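Local structure of P43 (Trichuris muris, 6QIX) at residues 111-116 with 162-167; 124-129 with 325-330; 242-247 with 279-284; 248-253 with 262-267; 341-346 with 354-359. The protein is the major secreted protein of the whipworm Trichuris muris, tethers to matrix and inhibits interleukin-13 function. All coordinates share one frame; numbering follows the deposited sequence. Where two conformers were deposited one is given.

Contact 1 of 5, residues 111-116 with 162-167; sequences LPKLPH and GMCKCC
L111 sets its CG anti to its own carbonyl carbon (chi1 -66°) and C166 does the same with its SG; the two side chains meet with L111 CD1 4.0 Å from C166 SG. The CB of M163 points away overall though it still brushes L111 O; the chain bends twice, and the last bend (chi3 -68°) brings CE back to 3.4 Å from L111 O. That same carbonyl oxygen takes the backbone N-H of C164, with N and O 2.8 Å apart, while L111 N returns a bond to C164 O. The two residues thus form an antiparallel hydrogen-bonded pair. Here strand 109-112 runs along the outside of a three-stranded antiparallel sheet with 163-168 in the middle and 155-160 beyond, and disulfides stud the central strand: C164 is joined to C119, C166 to C157 and C167 to C180. Past the pairing, K113 reaches back to segment 162-167. Its CD touches G162 O at 3.3 Å, its CG sits 3.8 Å from C164 SG, and its NZ goes on to a salt bridge with E159. One water bridges the two segments, accepting from K113 N at 2.9 Å and donating to G162 O at 2.7 Å.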
# COMPACT_ATOMS: atom_id res chain seq x y z
N LEU A 111 1.69 9.01 -17.77
CA LEU A 111 1.07 7.74 -17.40
C LEU A 111 -0.44 7.84 -17.47
O LEU A 111 -1.01 8.93 -17.31
CB LEU A 111 1.49 7.33 -15.97
CG LEU A 111 2.95 7.01 -15.79
CD1 LEU A 111 3.38 6.99 -14.33
CD2 LEU A 111 3.21 5.68 -16.46
N PRO A 112 -1.13 6.72 -17.72
CA PRO A 112 -2.60 6.75 -17.71
C PRO A 112 -3.16 6.90 -16.31
O PRO A 112 -2.55 6.48 -15.32
CB PRO A 112 -3.00 5.39 -18.31
CG PRO A 112 -1.88 4.48 -17.87
CD PRO A 112 -0.60 5.36 -17.97
N LYS A 113 -4.36 7.46 -16.24
CA LYS A 113 -5.11 7.41 -14.98
C LYS A 113 -5.47 5.97 -14.66
O LYS A 113 -5.82 5.20 -15.55
CB LYS A 113 -6.37 8.25 -15.07
CG LYS A 113 -6.04 9.72 -15.27
CD LYS A 113 -7.21 10.51 -15.83
CE LYS A 113 -8.36 10.52 -14.87
NZ LYS A 113 -9.23 11.68 -15.12
N LEU A 114 -5.40 5.60 -13.35
CA LEU A 114 -5.78 4.25 -12.90
C LEU A 114 -7.26 4.20 -12.56
O LEU A 114 -7.80 5.15 -11.98
CB LEU A 114 -4.96 3.84 -11.66
CG LEU A 114 -3.45 3.97 -11.87
CD1 LEU A 114 -2.66 3.75 -10.57
CD2 LEU A 114 -3.02 3.02 -12.96
N PRO A 115 -7.94 3.08 -12.86
CA PRO A 115 -9.35 2.94 -12.48
C PRO A 115 -9.56 3.24 -11.00
O PRO A 115 -8.85 2.71 -10.14
CB PRO A 115 -9.69 1.47 -12.81
CG PRO A 115 -8.67 1.07 -13.87
CD PRO A 115 -7.42 1.94 -13.64
N HIS A 116 -10.48 4.17 -10.71
CA HIS A 116 -10.89 4.47 -9.34
C HIS A 116 -9.87 5.26 -8.55
O HIS A 116 -10.25 6.04 -7.67
CB HIS A 116 -11.19 3.17 -8.57
CG HIS A 116 -12.15 2.29 -9.28
ND1 HIS A 116 -13.46 2.66 -9.51
CD2 HIS A 116 -12.00 1.08 -9.85
CE1 HIS A 116 -14.06 1.71 -10.20
NE2 HIS A 116 -13.20 0.74 -10.42
N GLY A 162 -6.43 14.58 -18.78
CA GLY A 162 -6.82 13.18 -18.79
C GLY A 162 -5.69 12.19 -18.65
O GLY A 162 -5.91 10.98 -18.81
N MET A 163 -4.49 12.68 -18.35
CA MET A 163 -3.32 11.85 -18.16
C MET A 163 -2.65 12.26 -16.84
O MET A 163 -2.96 13.31 -16.27
CB MET A 163 -2.36 12.01 -19.35
CG MET A 163 -2.94 11.58 -20.71
SD MET A 163 -3.31 9.82 -20.74
CE MET A 163 -1.69 9.06 -20.65
N CYS A 164 -1.72 11.43 -16.38
CA CYS A 164 -0.93 11.71 -15.19
C CYS A 164 0.48 12.10 -15.59
O CYS A 164 1.10 11.44 -16.43
CB CYS A 164 -0.89 10.51 -14.25
SG CYS A 164 -2.56 9.93 -13.80
N LYS A 165 0.99 13.17 -14.97
CA LYS A 165 2.36 13.64 -15.17
C LYS A 165 3.11 13.46 -13.86
O LYS A 165 2.68 14.01 -12.84
CB LYS A 165 2.41 15.12 -15.60
CG LYS A 165 1.56 15.40 -16.87
CD LYS A 165 2.17 14.68 -18.08
CE LYS A 165 1.34 14.99 -19.30
NZ LYS A 165 2.04 14.67 -20.58
N CYS A 166 4.19 12.68 -13.88
CA CYS A 166 4.82 12.22 -12.63
C CYS A 166 6.33 12.38 -12.65
O CYS A 166 6.97 12.17 -13.68
CB CYS A 166 4.53 10.77 -12.36
SG CYS A 166 2.76 10.31 -12.28
N CYS A 167 6.88 12.73 -11.48
CA CYS A 167 8.31 12.84 -11.23
C CYS A 167 8.54 12.17 -9.87
O CYS A 167 7.60 12.06 -9.08
CB CYS A 167 8.77 14.32 -11.17
SG CYS A 167 8.35 15.33 -12.54
O HOH W 1 -5.74 8.32 -18.59

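Contact 2 of 5, residues 124-129 with 325-330; sequences INEKLK and LMQLPY
E126, on the short helix 126-129, faces M326 and Q327, the middle residues of a type I beta turn from L325 to L328 that ends helix 315-325 and leads toward strand 331-336. The apolar part of the contact is carried by methylenes and a methyl: E126 CB lies 3.8 Å from M326 CB. The methionine chain bends at its second and third torsions, and M326 CE comes to 3.9 Å from the same E126 CB and 4.1 Å from K127 N. W301 of helix 292-310 also packs on M326. The polar part rests on the carboxylate of E126. Q327 NE2 donates to E126 OE1 over 3.0 Å in a fairly straight hydrogen bond, 158° at the hydrogen. OE1 lies close to the plane of the amide, the amide nitrogen stands well above the plane of the carboxylate, and the two flat groups are turned 88° apart. Q327 is held by further bonds, NE2 to K323 O and OE1 to Q130 NE2, which should fix its amide rotation. The other oxygen is used within the helix: E126 OE2 forms a salt bridge with K129 NZ at 3.2 Å, the ammonium standing above the carboxylate plane.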
# COMPACT_ATOMS: atom_id res chain seq x y z
N ILE A 124 -0.12 2.94 -4.79
CA ILE A 124 -0.49 1.57 -5.18
C ILE A 124 0.43 0.54 -4.51
O ILE A 124 0.03 -0.63 -4.32
CB ILE A 124 -0.49 1.40 -6.71
CG1 ILE A 124 0.87 1.77 -7.31
CG2 ILE A 124 -1.60 2.21 -7.30
CD1 ILE A 124 0.85 1.80 -8.81
N ASN A 125 1.64 0.93 -4.14
CA ASN A 125 2.56 -0.05 -3.58
C ASN A 125 2.09 -0.60 -2.23
O ASN A 125 2.61 -1.63 -1.80
CB ASN A 125 3.97 0.52 -3.47
CG ASN A 125 4.11 1.67 -2.47
OD1 ASN A 125 3.13 2.21 -1.92
ND2 ASN A 125 5.36 2.08 -2.26
N GLU A 126 1.11 0.05 -1.60
CA GLU A 126 0.61 -0.45 -0.32
C GLU A 126 0.06 -1.87 -0.45
O GLU A 126 0.06 -2.63 0.52
CB GLU A 126 -0.48 0.48 0.23
CG GLU A 126 0.01 1.85 0.70
CD GLU A 126 0.89 1.83 1.97
OE1 GLU A 126 0.79 0.89 2.80
OE2 GLU A 126 1.68 2.82 2.12
N LYS A 127 -0.43 -2.23 -1.64
CA LYS A 127 -0.94 -3.59 -1.86
C LYS A 127 0.13 -4.63 -1.59
O LYS A 127 -0.15 -5.71 -1.02
CB LYS A 127 -1.43 -3.69 -3.30
CG LYS A 127 -1.97 -5.04 -3.74
CD LYS A 127 -2.88 -4.88 -4.97
CE LYS A 127 -3.40 -6.21 -5.53
NZ LYS A 127 -4.88 -6.18 -5.82
N LEU A 128 1.37 -4.33 -2.01
CA LEU A 128 2.49 -5.24 -1.81
C LEU A 128 3.07 -5.13 -0.40
O LEU A 128 3.43 -6.14 0.19
CB LEU A 128 3.57 -4.99 -2.84
CG LEU A 128 3.20 -5.34 -4.27
CD1 LEU A 128 4.36 -5.12 -5.21
CD2 LEU A 128 2.73 -6.76 -4.37
N LYS A 129 3.17 -3.92 0.14
CA LYS A 129 3.61 -3.75 1.52
C LYS A 129 2.72 -4.55 2.47
O LYS A 129 3.20 -5.12 3.46
CB LYS A 129 3.60 -2.25 1.90
CG LYS A 129 4.57 -1.42 1.10
CD LYS A 129 4.27 0.06 1.30
CE LYS A 129 4.93 0.61 2.51
NZ LYS A 129 4.77 2.12 2.59
N LEU A 325 -6.23 5.41 3.41
CA LEU A 325 -7.40 4.73 2.84
C LEU A 325 -7.02 3.34 2.32
O LEU A 325 -7.83 2.40 2.41
CB LEU A 325 -8.01 5.62 1.74
CG LEU A 325 -9.47 5.46 1.38
CD1 LEU A 325 -10.36 5.71 2.58
CD2 LEU A 325 -9.84 6.42 0.25
N MET A 326 -5.80 3.19 1.79
CA MET A 326 -5.35 1.86 1.38
C MET A 326 -5.34 0.84 2.52
O MET A 326 -5.21 -0.35 2.23
CB MET A 326 -3.95 1.89 0.73
CG MET A 326 -3.99 2.55 -0.64
SD MET A 326 -4.67 1.71 -1.95
CE MET A 326 -3.65 0.26 -2.05
N GLN A 327 -5.38 1.29 3.77
CA GLN A 327 -5.31 0.37 4.90
C GLN A 327 -6.66 -0.21 5.25
O GLN A 327 -6.74 -1.12 6.08
CB GLN A 327 -4.74 1.06 6.15
CG GLN A 327 -3.47 1.79 5.93
CD GLN A 327 -2.42 0.97 5.27
OE1 GLN A 327 -2.19 -0.19 5.62
NE2 GLN A 327 -1.71 1.60 4.32
N LEU A 328 -7.74 0.26 4.63
CA LEU A 328 -9.04 -0.34 4.91
C LEU A 328 -9.05 -1.81 4.48
O LEU A 328 -8.38 -2.19 3.52
CB LEU A 328 -10.15 0.41 4.19
CG LEU A 328 -10.48 1.74 4.87
CD1 LEU A 328 -11.47 2.50 3.99
CD2 LEU A 328 -11.08 1.57 6.28
N PRO A 329 -9.84 -2.63 5.14
CA PRO A 329 -9.95 -4.03 4.72
C PRO A 329 -10.48 -4.17 3.30
O PRO A 329 -11.44 -3.52 2.93
CB PRO A 329 -10.95 -4.62 5.74
CG PRO A 329 -10.93 -3.66 6.93
CD PRO A 329 -10.67 -2.31 6.32
N TYR A 330 -9.83 -5.04 2.52
CA TYR A 330 -10.18 -5.31 1.13
C TYR A 330 -10.49 -6.80 1.01
O TYR A 330 -9.61 -7.64 1.17
CB TYR A 330 -9.01 -4.91 0.23
CG TYR A 330 -9.17 -5.23 -1.26
CD1 TYR A 330 -9.29 -4.20 -2.18
CD2 TYR A 330 -9.15 -6.53 -1.75
CE1 TYR A 330 -9.41 -4.46 -3.52
CE2 TYR A 330 -9.28 -6.80 -3.10
CZ TYR A 330 -9.40 -5.76 -3.98
OH TYR A 330 -9.53 -5.96 -5.35

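Contact 3 of 5, residues 242-247 with 279-284; sequences GFCSFR and DICTLD
C281 lays its sulfur against the bare backbone of G242, with SG 3.5 Å from G242 N and 3.7 Å from G242 CA. The first torsion of C281 (chi1 -65°) sets SG beside its own backbone N and anti to the carbonyl carbon, and from there the sulfur is bonded to C241, the residue just before G242. The positive phi of G242 (75°) suits glycine, and a beta carbon at this position would collide with C281 SG. A second cysteine comes in from the same segment as the glycine: C244 SG is 4.3 Å from C281 SG, a van der Waals approach between two sulfurs that belong to different disulfides, since C244 is linked to C344. One hydrogen bond ties the backbones. G242 N donates to D279 O at 2.7 Å, a short bond but a bent one, with 140° at the hydrogen and the donor tilted somewhat from the carbonyl plane. One residue on, I280 CA passes 4.5 Å from G242 CA while the isoleucine side chain turns off to K341 and C343. The contact ties the loop leading into strand 246-252, which pairs with 262-268, to the start of strand 281-284, an outer strand beside 339-344; F243, next to G242, stacks its ring with that of Y347 and touches C356 of strand 356-358.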
# COMPACT_ATOMS: atom_id res chain seq x y z
N GLY A 242 -11.98 -13.31 9.12
CA GLY A 242 -11.42 -13.23 7.78
C GLY A 242 -10.05 -12.59 7.64
O GLY A 242 -9.65 -12.24 6.51
N PHE A 243 -9.33 -12.41 8.76
CA PHE A 243 -8.19 -11.52 8.83
C PHE A 243 -8.55 -10.09 8.36
O PHE A 243 -7.68 -9.32 7.91
CB PHE A 243 -7.01 -12.08 8.03
CG PHE A 243 -6.50 -13.41 8.53
CD1 PHE A 243 -5.55 -13.48 9.52
CD2 PHE A 243 -7.00 -14.60 8.03
CE1 PHE A 243 -5.11 -14.70 10.00
CE2 PHE A 243 -6.53 -15.83 8.50
CZ PHE A 243 -5.58 -15.86 9.49
N CYS A 244 -9.82 -9.71 8.50
CA CYS A 244 -10.34 -8.39 8.12
C CYS A 244 -10.20 -7.36 9.24
O CYS A 244 -9.99 -6.16 8.96
CB CYS A 244 -11.81 -8.53 7.67
SG CYS A 244 -11.97 -9.47 6.13
N SER A 245 -10.32 -7.79 10.49
CA SER A 245 -10.01 -6.91 11.64
C SER A 245 -8.51 -6.63 11.69
O SER A 245 -7.70 -7.45 11.29
CB SER A 245 -10.50 -7.56 12.93
OG SER A 245 -10.37 -6.67 14.02
N PHE A 246 -8.15 -5.44 12.15
CA PHE A 246 -6.76 -4.99 12.07
C PHE A 246 -6.48 -3.97 13.14
O PHE A 246 -7.38 -3.27 13.61
CB PHE A 246 -6.41 -4.38 10.69
CG PHE A 246 -7.20 -3.15 10.37
CD1 PHE A 246 -6.62 -1.92 10.49
CD2 PHE A 246 -8.52 -3.22 9.97
CE1 PHE A 246 -7.33 -0.77 10.20
CE2 PHE A 246 -9.22 -2.07 9.70
CZ PHE A 246 -8.61 -0.82 9.85
N ARG A 247 -5.20 -3.89 13.49
CA ARG A 247 -4.65 -2.88 14.38
C ARG A 247 -3.94 -1.81 13.57
O ARG A 247 -3.43 -2.06 12.48
CB ARG A 247 -3.66 -3.50 15.36
CG ARG A 247 -4.19 -4.74 16.08
CD ARG A 247 -3.03 -5.42 16.85
NE ARG A 247 -3.44 -6.65 17.56
CZ ARG A 247 -4.04 -6.70 18.75
NH1 ARG A 247 -4.32 -5.61 19.39
NH2 ARG A 247 -4.38 -7.88 19.29
N ASP A 279 -10.96 -16.98 11.32
CA ASP A 279 -11.91 -17.83 10.62
C ASP A 279 -12.49 -17.10 9.42
O ASP A 279 -12.66 -15.88 9.41
CB ASP A 279 -13.08 -18.17 11.52
CG ASP A 279 -12.70 -18.96 12.74
OD1 ASP A 279 -11.62 -19.61 12.70
OD2 ASP A 279 -13.52 -18.96 13.71
N ILE A 280 -12.87 -17.87 8.38
CA ILE A 280 -13.44 -17.20 7.22
C ILE A 280 -14.75 -16.51 7.60
O ILE A 280 -15.50 -16.96 8.49
CB ILE A 280 -13.62 -18.23 6.09
CG1 ILE A 280 -13.90 -17.56 4.75
CG2 ILE A 280 -14.69 -19.31 6.48
CD1 ILE A 280 -13.50 -18.44 3.57
N CYS A 281 -15.01 -15.37 6.96
CA CYS A 281 -16.24 -14.62 7.18
C CYS A 281 -17.37 -15.28 6.40
O CYS A 281 -17.18 -15.63 5.22
CB CYS A 281 -16.15 -13.17 6.69
SG CYS A 281 -14.95 -12.14 7.61
N THR A 282 -18.55 -15.40 7.03
CA THR A 282 -19.78 -15.83 6.33
C THR A 282 -20.77 -14.67 6.28
O THR A 282 -21.26 -14.24 7.32
CB THR A 282 -20.40 -17.05 6.99
OG1 THR A 282 -19.40 -18.08 7.05
CG2 THR A 282 -21.64 -17.53 6.24
N LEU A 283 -21.06 -14.17 5.06
CA LEU A 283 -22.01 -13.09 4.82
C LEU A 283 -23.16 -13.54 3.92
O LEU A 283 -22.98 -14.40 3.05
CB LEU A 283 -21.33 -11.92 4.12
CG LEU A 283 -20.04 -11.39 4.75
CD1 LEU A 283 -19.44 -10.31 3.89
CD2 LEU A 283 -20.29 -10.89 6.14
N ASP A 284 -24.32 -12.90 4.08
CA ASP A 284 -25.40 -13.05 3.11
C ASP A 284 -25.07 -12.38 1.78
O ASP A 284 -24.32 -11.40 1.72
CB ASP A 284 -26.69 -12.46 3.66
CG ASP A 284 -27.23 -13.26 4.80
OD1 ASP A 284 -27.28 -14.50 4.68
OD2 ASP A 284 -27.58 -12.65 5.83

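Contact 4 of 5, residues 248-253 with 262-267; sequences VKCMKR and LKLGKK
K249 and G265 exchange two backbone hydrogen bonds, and M251 and K263 exchange two more; these four bonds join 248-253 to 262-267, part of the antiparallel hairpin of strands 246-252 and 262-268. G265 N gives to K249 O at 2.8 Å and K263 N to M251 O at 2.9 Å, both nearly straight. The return bonds are slightly longer: M251 N to K263 O at 3.0 Å, and K249 N to G265 O at 3.0 Å, where the donor stands 36° above the carbonyl plane. G265 O is also touched by the CA of V248 at 3.3 Å, a CA-H...O contact. On the non-hydrogen-bonded pairs the N-H groups of the first strand point outward to another partner, V248 N to S198 OG and C250 N to S195 OG. Side chains alternate. L262 has CG anti to the backbone N (chi1 -174°), and chi2 (66°) then turns CD1 to 4.0 Å from C250 CB and 3.5 Å from M251 O. V248 and C250 pack on H215 of helix 205-216, L262 and L264 on C216 and on M324 of helix 315-325. K266 NZ bonds to Q327 O and lies against F246 (cation-pi); K252 NZ bonds to H217 O. Across the sheet K249 makes a cation-pi contact to W197. The chemistry implies an apolar patch of C250, L262 and L264, fixed by the C250-C216 disulfide and flanked on its own face by K252 and K266, whose ammonium groups go to carbonyl oxygens, while K249 and K263 lie on the other face with M251.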
# COMPACT_ATOMS: atom_id res chain seq x y z
N VAL A 248 -3.87 -0.62 14.16
CA VAL A 248 -3.14 0.50 13.56
C VAL A 248 -2.06 1.01 14.51
O VAL A 248 -2.19 0.96 15.74
CB VAL A 248 -4.06 1.66 13.14
CG1 VAL A 248 -5.14 1.23 12.06
CG2 VAL A 248 -4.77 2.21 14.34
N LYS A 249 -1.02 1.54 13.89
CA LYS A 249 0.09 2.22 14.58
C LYS A 249 0.35 3.54 13.88
O LYS A 249 0.40 3.57 12.65
CB LYS A 249 1.34 1.35 14.55
CG LYS A 249 2.53 1.93 15.26
CD LYS A 249 3.68 0.94 15.32
CE LYS A 249 3.41 -0.16 16.32
NZ LYS A 249 4.65 -0.79 16.85
N CYS A 250 0.50 4.60 14.66
CA CYS A 250 0.52 5.98 14.16
C CYS A 250 1.90 6.55 14.36
O CYS A 250 2.50 6.34 15.42
CB CYS A 250 -0.42 6.94 14.95
SG CYS A 250 -1.91 6.29 15.57
N MET A 251 2.36 7.35 13.39
CA MET A 251 3.47 8.28 13.57
C MET A 251 3.00 9.65 13.11
O MET A 251 2.49 9.78 12.00
CB MET A 251 4.69 7.84 12.80
CG MET A 251 5.48 6.78 13.52
SD MET A 251 6.88 6.36 12.50
CE MET A 251 7.71 7.92 12.40
N LYS A 252 3.21 10.66 13.95
CA LYS A 252 2.64 11.98 13.71
C LYS A 252 3.72 13.05 13.79
O LYS A 252 4.63 12.98 14.62
CB LYS A 252 1.52 12.29 14.73
CG LYS A 252 0.83 13.64 14.48
CD LYS A 252 -0.36 13.86 15.46
CE LYS A 252 -0.53 15.34 15.82
NZ LYS A 252 -1.97 15.74 15.90
N ARG A 253 3.59 14.05 12.91
CA ARG A 253 4.46 15.22 12.94
C ARG A 253 3.60 16.46 12.75
O ARG A 253 2.45 16.40 12.31
CB ARG A 253 5.56 15.11 11.88
CG ARG A 253 5.02 15.11 10.47
CD ARG A 253 6.15 14.88 9.47
NE ARG A 253 5.61 14.70 8.12
CZ ARG A 253 6.30 14.29 7.07
NH1 ARG A 253 7.61 14.01 7.18
NH2 ARG A 253 5.67 14.18 5.90
N LEU A 262 0.45 12.64 9.20
CA LEU A 262 0.17 11.35 9.85
C LEU A 262 0.48 10.19 8.91
O LEU A 262 -0.00 10.16 7.77
CB LEU A 262 -1.28 11.27 10.27
CG LEU A 262 -1.66 10.04 11.08
CD1 LEU A 262 -0.96 10.07 12.44
CD2 LEU A 262 -3.16 10.04 11.21
N LYS A 263 1.25 9.25 9.40
CA LYS A 263 1.60 8.02 8.71
C LYS A 263 1.02 6.87 9.52
O LYS A 263 1.10 6.90 10.76
CB LYS A 263 3.12 7.91 8.63
CG LYS A 263 3.66 7.17 7.48
CD LYS A 263 4.98 6.49 7.89
CE LYS A 263 6.09 7.51 8.12
NZ LYS A 263 7.33 7.22 7.30
N LEU A 264 0.37 5.91 8.84
CA LEU A 264 -0.28 4.80 9.54
C LEU A 264 0.28 3.46 9.07
O LEU A 264 0.45 3.25 7.85
CB LEU A 264 -1.77 4.76 9.29
CG LEU A 264 -2.83 5.65 9.90
CD1 LEU A 264 -4.22 5.00 9.66
CD2 LEU A 264 -2.53 5.93 11.34
N GLY A 265 0.50 2.55 10.03
CA GLY A 265 0.82 1.18 9.70
C GLY A 265 -0.32 0.29 10.17
O GLY A 265 -1.10 0.68 11.03
N LYS A 266 -0.44 -0.88 9.54
CA LYS A 266 -1.51 -1.82 9.85
C LYS A 266 -0.95 -3.19 10.18
O LYS A 266 0.12 -3.58 9.71
CB LYS A 266 -2.48 -1.85 8.67
CG LYS A 266 -3.26 -2.97 8.46
CD LYS A 266 -3.97 -2.96 7.09
CE LYS A 266 -5.21 -3.88 7.26
NZ LYS A 266 -6.07 -3.81 6.09
N LYS A 267 -1.71 -3.91 11.00
CA LYS A 267 -1.40 -5.30 11.31
C LYS A 267 -2.72 -6.04 11.46
O LYS A 267 -3.50 -5.75 12.38
CB LYS A 267 -0.54 -5.38 12.58
CG LYS A 267 -0.14 -6.82 12.98
CD LYS A 267 0.97 -6.79 14.06
CE LYS A 267 1.26 -8.15 14.54
NZ LYS A 267 0.47 -8.48 15.73

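Contact 5 of 5, residues 341-346 with 354-359; sequences KCCCHP and TACVVK
The imidazole of H345 has P346 CB over the centre of one face, 4.1 Å above the plane, and the end of K359 at its edge. There K359 NZ donates to H345 ND1 over 2.8 Å and lies only 14° out of the ring plane. At the far side of the ring NE2 is hydrogen-bonded to K127 O, so both ring nitrogens are engaged and the rotation of the imidazole should be fixed; a donor at ND1 and a carbonyl at NE2 are consistent with a neutral ring protonated on NE2. The lysine chain runs extended beyond CG and crosses the histidine side chain at about a right angle. These residues belong to a cystine-rich beta region: strand 339-344 is the middle of a three-stranded antiparallel sheet, and just after it 347-349 pairs with 356-358. C343 and C356 bind the two parts covalently, SG to SG at 2.1 Å with the disulfide torsion at -91°, while the flanking C342 turns the other way, to C333. P346, which follows a cis peptide bond, accepts at its carbonyl: K359 N reaches P346 O at 2.9 Å in an almost linear bond (176°), and K359 CG rests 3.5 Å from the same oxygen.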
# COMPACT_ATOMS: atom_id res chain seq x y z
N LYS A 341 -18.32 -16.37 1.33
CA LYS A 341 -17.22 -16.71 2.24
C LYS A 341 -16.04 -15.82 1.91
O LYS A 341 -15.49 -15.88 0.80
CB LYS A 341 -16.85 -18.18 2.06
CG LYS A 341 -18.03 -19.14 2.34
CD LYS A 341 -18.32 -19.22 3.86
CE LYS A 341 -19.45 -20.23 4.07
NZ LYS A 341 -19.74 -20.44 5.50
N CYS A 342 -15.65 -14.95 2.86
CA CYS A 342 -14.80 -13.82 2.52
C CYS A 342 -13.57 -13.74 3.42
O CYS A 342 -13.65 -14.01 4.62
CB CYS A 342 -15.56 -12.49 2.64
SG CYS A 342 -17.10 -12.46 1.66
N CYS A 343 -12.47 -13.32 2.82
CA CYS A 343 -11.22 -13.03 3.51
C CYS A 343 -10.63 -11.70 3.03
O CYS A 343 -10.85 -11.28 1.89
CB CYS A 343 -10.15 -14.14 3.25
SG CYS A 343 -10.70 -15.83 3.50
N CYS A 344 -9.82 -11.06 3.87
CA CYS A 344 -9.24 -9.78 3.45
C CYS A 344 -7.75 -9.87 3.12
O CYS A 344 -6.99 -10.62 3.73
CB CYS A 344 -9.44 -8.68 4.51
SG CYS A 344 -11.17 -8.19 4.68
N HIS A 345 -7.35 -9.10 2.13
CA HIS A 345 -5.97 -9.00 1.71
C HIS A 345 -5.07 -8.81 2.94
O HIS A 345 -5.35 -7.93 3.78
CB HIS A 345 -5.85 -7.80 0.76
CG HIS A 345 -4.49 -7.64 0.15
ND1 HIS A 345 -4.07 -8.43 -0.89
CD2 HIS A 345 -3.44 -6.86 0.49
CE1 HIS A 345 -2.84 -8.09 -1.23
NE2 HIS A 345 -2.43 -7.14 -0.40
N PRO A 346 -3.94 -9.53 3.04
CA PRO A 346 -3.30 -10.36 1.99
C PRO A 346 -3.76 -11.83 1.96
O PRO A 346 -3.09 -12.69 1.38
CB PRO A 346 -1.82 -10.29 2.35
CG PRO A 346 -1.84 -10.20 3.85
CD PRO A 346 -3.04 -9.29 4.17
N THR A 354 -13.67 -22.65 2.85
CA THR A 354 -13.77 -23.06 4.24
C THR A 354 -12.75 -22.38 5.14
O THR A 354 -12.90 -22.42 6.37
CB THR A 354 -13.59 -24.57 4.39
OG1 THR A 354 -12.33 -24.97 3.84
CG2 THR A 354 -14.75 -25.32 3.70
N ALA A 355 -11.72 -21.76 4.56
CA ALA A 355 -10.65 -21.17 5.36
C ALA A 355 -9.94 -20.10 4.53
O ALA A 355 -10.12 -20.00 3.32
CB ALA A 355 -9.62 -22.20 5.83
N CYS A 356 -9.14 -19.30 5.23
CA CYS A 356 -8.38 -18.22 4.62
C CYS A 356 -6.92 -18.60 4.49
O CYS A 356 -6.31 -19.14 5.44
CB CYS A 356 -8.50 -16.94 5.46
SG CYS A 356 -10.18 -16.23 5.54
N VAL A 357 -6.34 -18.30 3.32
CA VAL A 357 -4.97 -18.65 3.01
C VAL A 357 -4.27 -17.43 2.43
O VAL A 357 -4.92 -16.53 1.88
CB VAL A 357 -4.87 -19.82 2.00
CG1 VAL A 357 -5.48 -21.04 2.57
CG2 VAL A 357 -5.56 -19.48 0.68
N VAL A 358 -2.94 -17.38 2.59
CA VAL A 358 -2.18 -16.21 2.12
C VAL A 358 -2.11 -16.26 0.61
O VAL A 358 -1.91 -17.34 0.02
CB VAL A 358 -0.77 -16.18 2.74
CG1 VAL A 358 0.02 -14.99 2.20
CG2 VAL A 358 -0.88 -16.09 4.25
N LYS A 359 -2.32 -15.12 -0.04
CA LYS A 359 -2.15 -15.05 -1.48
C LYS A 359 -0.72 -15.44 -1.89
O LYS A 359 0.26 -15.13 -1.19
CB LYS A 359 -2.47 -13.64 -1.95
CG LYS A 359 -3.95 -13.28 -1.91
CD LYS A 359 -4.16 -11.85 -2.49
CE LYS A 359 -5.58 -11.34 -2.19
NZ LYS A 359 -5.75 -9.86 -2.60

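The centre of contact 2 is about 4 Å from the centre of the chain; those of the others are about 13 to 20 Å away. In sequence, contact 4 is nested inside contact 3, and both sit within the loop closed by contact 2, whose segments alternate with those of contact 1; contact 5 comes last. Contacts 3 and 5, centres about 8 Å apart, reach the same three-stranded sheet and share a disulfide; contacts 3 and 4 share strand 246-252. Contact 2 meets contact 1 through I124, contact 3 through P329, contact 4 through K266 and contact 5 through H345, consistent with a central junction. Contacts 1 and 3 lie on opposite sides, with centres about 33 Å apart.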